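Local coordinates for F420-dependent methylenetetrahydromethanopterin dehydrogenase (Methanopyrus kandleri, PDB 3IQE) that catalyses the reversible, coenzyme F420-dependent reduction of methenyl-tetrahydromethanopterin to methylene-tetrahydromethanopterin in methanogenesis from carbon dioxide, at the interface of chains A and B and the interface of chains A and C. Numbering follows the deposited sequence. Chains: chain A/B/C, F420-dependent methylenetetrahydromethanopterin dehydrogenase.

Contact 1: the interface of chains A and B. Residues chain A 33-34, 36; chain B 40, 43, 48, 51.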
# COMPACT_ATOMS: atom_id res chain seq x y z
N VAL A 33 -1.39 -42.28 5.51
CA VAL A 33 -2.47 -41.96 4.61
C VAL A 33 -2.00 -42.13 3.21
O VAL A 33 -0.81 -42.09 2.96
CB VAL A 33 -2.94 -40.47 4.76
CG1 VAL A 33 -3.40 -40.19 6.16
CG2 VAL A 33 -1.84 -39.50 4.35
N GLU A 34 -2.94 -42.27 2.30
CA GLU A 34 -2.66 -42.40 0.88
C GLU A 34 -3.96 -42.07 0.15
O GLU A 34 -5.03 -42.49 0.57
CB GLU A 34 -2.19 -43.81 0.57
CG GLU A 34 -1.82 -44.04 -0.86
CD GLU A 34 -1.01 -45.31 -1.03
OE1 GLU A 34 -0.04 -45.29 -1.82
OE2 GLU A 34 -1.32 -46.33 -0.36
N ARG A 36 -6.10 -41.16 -3.71
CA ARG A 36 -6.17 -41.11 -5.15
C ARG A 36 -7.12 -39.99 -5.41
O ARG A 36 -8.04 -39.78 -4.64
CB ARG A 36 -6.78 -42.38 -5.71
CG ARG A 36 -5.95 -43.57 -5.41
CD ARG A 36 -4.65 -43.49 -6.19
NE ARG A 36 -3.84 -44.67 -5.92
CZ ARG A 36 -2.89 -44.76 -4.99
NH1 ARG A 36 -2.25 -45.90 -4.85
NH2 ARG A 36 -2.58 -43.72 -4.20
N THR B 40 -2.23 -38.89 -7.51
CA THR B 40 -1.97 -39.44 -6.21
C THR B 40 -1.78 -38.30 -5.21
O THR B 40 -1.15 -38.50 -4.18
CB THR B 40 -0.68 -40.28 -6.22
OG1 THR B 40 0.29 -39.59 -7.03
CG2 THR B 40 -0.91 -41.69 -6.79
N LYS B 43 1.96 -37.12 -3.26
CA LYS B 43 2.95 -38.17 -3.31
C LYS B 43 3.43 -38.38 -4.75
O LYS B 43 2.64 -38.49 -5.70
CB LYS B 43 2.36 -39.46 -2.73
CG LYS B 43 1.80 -39.29 -1.30
CD LYS B 43 2.69 -40.04 -0.28
CE LYS B 43 1.98 -40.32 1.07
NZ LYS B 43 2.44 -39.45 2.22
N CYS B 48 4.01 -44.58 -6.14
CA CYS B 48 2.77 -43.83 -6.34
C CYS B 48 2.64 -43.28 -7.75
O CYS B 48 1.55 -43.19 -8.29
CB CYS B 48 2.70 -42.66 -5.36
SG CYS B 48 2.66 -43.28 -3.69
N ALA B 51 1.48 -46.25 -9.87
CA ALA B 51 0.03 -46.39 -9.70
C ALA B 51 -0.74 -45.32 -10.48
O ALA B 51 -1.73 -45.61 -11.16
CB ALA B 51 -0.32 -46.29 -8.22
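The methyl CG2 of B:Thr40 packs against the guanidinium of A:Arg36. B:Thr40 CG2 lies off one face of the flat group, 4.1 Å from A:Arg36 CZ. It is shifted toward A:Arg36 NH2, 3.7 Å from B:Thr40 CG2. The methyl CB of B:Ala51 approaches from the same face, 3.9 Å from A:Arg36 NH1. This apolar centre is small. It helps hold chains A and B together at a two-fold interface of the homohexamer. The A:Arg36 chain turns at its second torsion (chi2 -69°), which swings the guanidinium across the strand toward A:Glu34 and chain B. The A:Arg36 and B:Thr40 side chains lie side by side and point the same way. Farther out, the carboxylate of A:Glu34 lies at the guanidinium edge, in plane. A:Glu34 OE1 is 3.8 Å from A:Arg36 NH1, a long salt bridge within chain A that probably steadies the arginine. A:Glu34 OE1 also meets the thiol SG of B:Cys48 at 3.8 Å, at the start of helix 46-63. On the rim, CE of B:Lys43 comes within 3.8 Å of the backbone O of A:Val33. The loop carrying this lysine is tied to B:Thr40 inside chain B: the hydroxyl OG1 of B:Thr40 gives a hydrogen bond of 2.9 Å to B:Lys43 O.

Contact 2: the interface of chains A and C. Residues chain A 201, 204-205, 208-209, 247; chain C 236, 239-240, 243.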
# COMPACT_ATOMS: atom_id res chain seq x y z
N VAL A 201 -10.92 -9.77 13.33
CA VAL A 201 -12.05 -9.02 12.72
C VAL A 201 -11.82 -8.73 11.23
O VAL A 201 -12.76 -8.67 10.42
CB VAL A 201 -12.32 -7.73 13.50
CG1 VAL A 201 -13.31 -6.89 12.79
CG2 VAL A 201 -12.82 -8.08 14.91
N MET A 204 -12.76 -11.86 9.48
CA MET A 204 -14.22 -11.92 9.39
C MET A 204 -14.68 -11.03 8.28
O MET A 204 -15.55 -11.40 7.53
CB MET A 204 -14.89 -11.49 10.67
CG MET A 204 -14.58 -12.43 11.77
SD MET A 204 -15.16 -11.97 13.37
CE MET A 204 -16.87 -11.46 13.04
N ALA A 205 -14.07 -9.87 8.16
CA ALA A 205 -14.46 -8.94 7.10
C ALA A 205 -14.18 -9.52 5.72
O ALA A 205 -15.00 -9.37 4.79
CB ALA A 205 -13.75 -7.60 7.29
N GLU A 208 -16.79 -12.13 4.90
CA GLU A 208 -18.06 -11.51 4.62
C GLU A 208 -18.02 -11.00 3.21
O GLU A 208 -18.92 -11.27 2.43
CB GLU A 208 -18.36 -10.37 5.59
CG GLU A 208 -19.74 -9.71 5.39
CD GLU A 208 -20.93 -10.62 5.59
OE1 GLU A 208 -22.00 -10.33 5.01
OE2 GLU A 208 -20.83 -11.62 6.33
N ILE A 209 -16.94 -10.29 2.86
CA ILE A 209 -16.80 -9.82 1.46
C ILE A 209 -16.85 -10.97 0.45
O ILE A 209 -17.59 -10.92 -0.54
CB ILE A 209 -15.58 -8.90 1.36
CG1 ILE A 209 -15.88 -7.60 2.08
CG2 ILE A 209 -15.22 -8.55 -0.07
CD1 ILE A 209 -14.55 -6.87 2.42
N LEU A 247 -7.42 -7.93 2.74
CA LEU A 247 -7.77 -7.97 4.14
C LEU A 247 -7.19 -9.17 4.82
O LEU A 247 -6.77 -9.09 5.93
CB LEU A 247 -9.28 -8.01 4.39
CG LEU A 247 -9.97 -6.65 4.54
CD1 LEU A 247 -11.45 -6.83 4.42
CD2 LEU A 247 -9.63 -6.02 5.87
N SER C 236 -15.93 -5.95 12.48
CA SER C 236 -15.70 -6.43 11.13
C SER C 236 -16.45 -5.54 10.10
O SER C 236 -15.99 -5.35 8.97
CB SER C 236 -16.14 -7.90 10.96
OG SER C 236 -17.52 -8.01 11.02
N GLU C 239 -14.18 -2.67 9.45
CA GLU C 239 -13.04 -3.02 8.59
C GLU C 239 -13.47 -3.10 7.12
O GLU C 239 -12.73 -2.70 6.25
CB GLU C 239 -12.41 -4.32 9.04
CG GLU C 239 -11.93 -4.20 10.44
CD GLU C 239 -10.59 -3.47 10.57
OE1 GLU C 239 -10.14 -3.28 11.74
OE2 GLU C 239 -9.96 -3.12 9.52
N MET C 240 -14.67 -3.60 6.88
CA MET C 240 -15.28 -3.61 5.55
C MET C 240 -15.35 -2.19 5.00
O MET C 240 -14.89 -1.90 3.87
CB MET C 240 -16.66 -4.23 5.64
CG MET C 240 -16.65 -5.77 5.85
SD MET C 240 -18.36 -6.30 6.09
CE MET C 240 -18.99 -6.32 4.41
N LYS C 243 -12.19 -0.74 3.80
CA LYS C 243 -11.65 -1.26 2.58
C LYS C 243 -12.43 -0.72 1.38
O LYS C 243 -11.90 -0.56 0.27
CB LYS C 243 -11.74 -2.77 2.58
CG LYS C 243 -10.55 -3.49 3.09
CD LYS C 243 -9.24 -2.82 2.69
CE LYS C 243 -8.09 -3.38 3.48
NZ LYS C 243 -6.94 -2.45 3.57
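C:Met240 and C:Ser236 pack against A:Ala205 in a helix-to-helix contact of this MTD-family enzyme, at a two-fold interface that joins chains A and C in the homohexamer. Helix 227-257 of chain C lies against helices 197-223 and 227-257 of chain A. The tight packing includes the small A:Ala205. Its CB touches the backbone O of C:Ser236 at 3.6 Å and CG of C:Met240 at 3.7 Å. C:Met240 then runs extended as far as SD and bends at its last torsion (chi3 79°). The bend brings C:Met240 CE to 3.6 Å from CG of A:Glu208, and these two side chains cross obliquely. The aliphatic stem of the glutamate makes this contact, while its carboxylate turns away from the methionine. A:Leu247 and C:Lys243 are packed as tightly, passing in opposite directions. A:Leu247 CG meets C:Lys243 CG at 3.5 Å. A:Leu247 CD2 lies 3.9 Å from C:Lys243 CE. The lysine stem does the packing; its amine NZ reaches beyond the leucine. Near A:Val201 the modelled spacing to C:Ser236 is too short to be trusted. Packing is looser at A:Ile209, whose CG1 is 4.1 Å from C:Met240 CE as the two side chains slide past each other. A:Met204 touches C:Ser236 at the margin.

Contact 3: the interface of chains A and B. Residues chain A 39-40, 51, 55; chain B 35-37, 59.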
# COMPACT_ATOMS: atom_id res chain seq x y z
N GLY A 39 -11.21 -37.07 -11.45
CA GLY A 39 -12.18 -36.07 -11.81
C GLY A 39 -12.32 -35.86 -13.30
O GLY A 39 -11.66 -36.51 -14.10
N THR A 40 -13.16 -34.89 -13.64
CA THR A 40 -13.43 -34.52 -15.02
C THR A 40 -13.16 -33.05 -15.23
O THR A 40 -13.80 -32.40 -16.06
CB THR A 40 -14.93 -34.76 -15.40
OG1 THR A 40 -15.79 -34.12 -14.46
CG2 THR A 40 -15.27 -36.23 -15.44
N ALA A 51 -19.60 -40.16 -15.01
CA ALA A 51 -18.34 -40.72 -15.48
C ALA A 51 -17.26 -40.65 -14.42
O ALA A 51 -16.44 -41.54 -14.28
CB ALA A 51 -17.88 -39.99 -16.72
N MET A 55 -15.60 -43.83 -12.34
CA MET A 55 -14.16 -43.95 -12.20
C MET A 55 -13.77 -44.20 -10.75
O MET A 55 -13.09 -45.18 -10.45
CB MET A 55 -13.46 -42.68 -12.66
CG MET A 55 -13.05 -42.62 -14.11
SD MET A 55 -11.87 -41.25 -14.33
CE MET A 55 -12.75 -39.89 -13.57
N PHE B 35 -11.91 -34.04 -20.80
CA PHE B 35 -10.75 -34.32 -19.97
C PHE B 35 -11.08 -35.32 -18.87
O PHE B 35 -12.20 -35.35 -18.38
CB PHE B 35 -10.25 -33.03 -19.33
CG PHE B 35 -9.84 -31.99 -20.34
CD1 PHE B 35 -10.18 -30.67 -20.18
CD2 PHE B 35 -9.13 -32.37 -21.47
CE1 PHE B 35 -9.80 -29.72 -21.12
CE2 PHE B 35 -8.75 -31.44 -22.43
CZ PHE B 35 -9.07 -30.11 -22.25
N ARG B 36 -10.10 -36.13 -18.50
CA ARG B 36 -10.13 -36.87 -17.26
C ARG B 36 -8.86 -36.44 -16.52
O ARG B 36 -7.86 -36.12 -17.14
CB ARG B 36 -10.12 -38.37 -17.50
CG ARG B 36 -11.37 -38.86 -18.25
CD ARG B 36 -12.59 -38.83 -17.36
NE ARG B 36 -13.74 -39.39 -18.06
CZ ARG B 36 -14.45 -38.72 -18.96
NH1 ARG B 36 -15.47 -39.32 -19.56
NH2 ARG B 36 -14.15 -37.48 -19.26
N VAL B 37 -8.95 -36.39 -15.20
CA VAL B 37 -7.84 -36.03 -14.35
C VAL B 37 -7.69 -37.15 -13.34
O VAL B 37 -8.67 -37.58 -12.74
CB VAL B 37 -8.11 -34.73 -13.60
CG1 VAL B 37 -6.91 -34.34 -12.70
CG2 VAL B 37 -8.43 -33.60 -14.57
N ILE B 59 -7.74 -46.11 -17.68
CA ILE B 59 -8.86 -45.29 -18.10
C ILE B 59 -8.82 -45.00 -19.59
O ILE B 59 -9.86 -44.84 -20.23
CB ILE B 59 -8.89 -43.98 -17.32
CG1 ILE B 59 -9.34 -44.25 -15.89
CG2 ILE B 59 -9.80 -42.99 -18.02
CD1 ILE B 59 -8.91 -43.18 -14.91
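An antiparallel beta bridge between A:Gly39 and B:Val37 joins the two subunits here, at a two-fold interface within the homohexamer. It links strand 33-39 of chain A to strand 33-41 of chain B. A:Gly39 N gives a hydrogen bond to B:Val37 O at 2.9 Å, bent at the hydrogen (132°). The return bond, from B:Val37 N to A:Gly39 O, is also 2.9 Å but straighter (163°). Its donor stands well above the carbonyl plane. Beside the bridge, A:Met55 reaches B:Ile59 with its sulfur. A:Met55 SD is 3.6 Å from B:Ile59 CD1, and the two side chains meet at about a right angle. The methionine bends at its last torsion (chi3 -51°), and the methyl CE of A:Met55 comes 3.9 Å from CD of B:Arg36. The hydrocarbon part of the arginine is thus used for packing. B:Arg36 NH2 gives a 3.0 Å hydrogen bond to B:Phe35 O, which probably steadies the guanidinium. That oxygen lies in the guanidinium plane, although the donor stands above the carbonyl plane. The site lies where strand 33-39 of chain A pairs with strand 33-41 of chain B, with A:Met55 and B:Ile59 meeting from helix 46-63 of each chain.

Contacts 1 and 3 are parts of the same A-B interface, with centres of their C-alpha atoms about 17 Å apart. Both use the strand that begins at residue 33 from each chain; helix 46-63 comes from chain B in contact 1 and from both chains in contact 3. A:Arg36, B:Thr40 and B:Ala51 of contact 1 return in contact 3 as B:Arg36, A:Thr40 and A:Ala51, as two-fold symmetry requires. Contact 2 lies about 38 Å from each, on helices 197-223 and 227-257. One subunit therefore uses separate surfaces for two neighbours. Two such two-fold contacts suit a homohexamer built as a trimer of dimers.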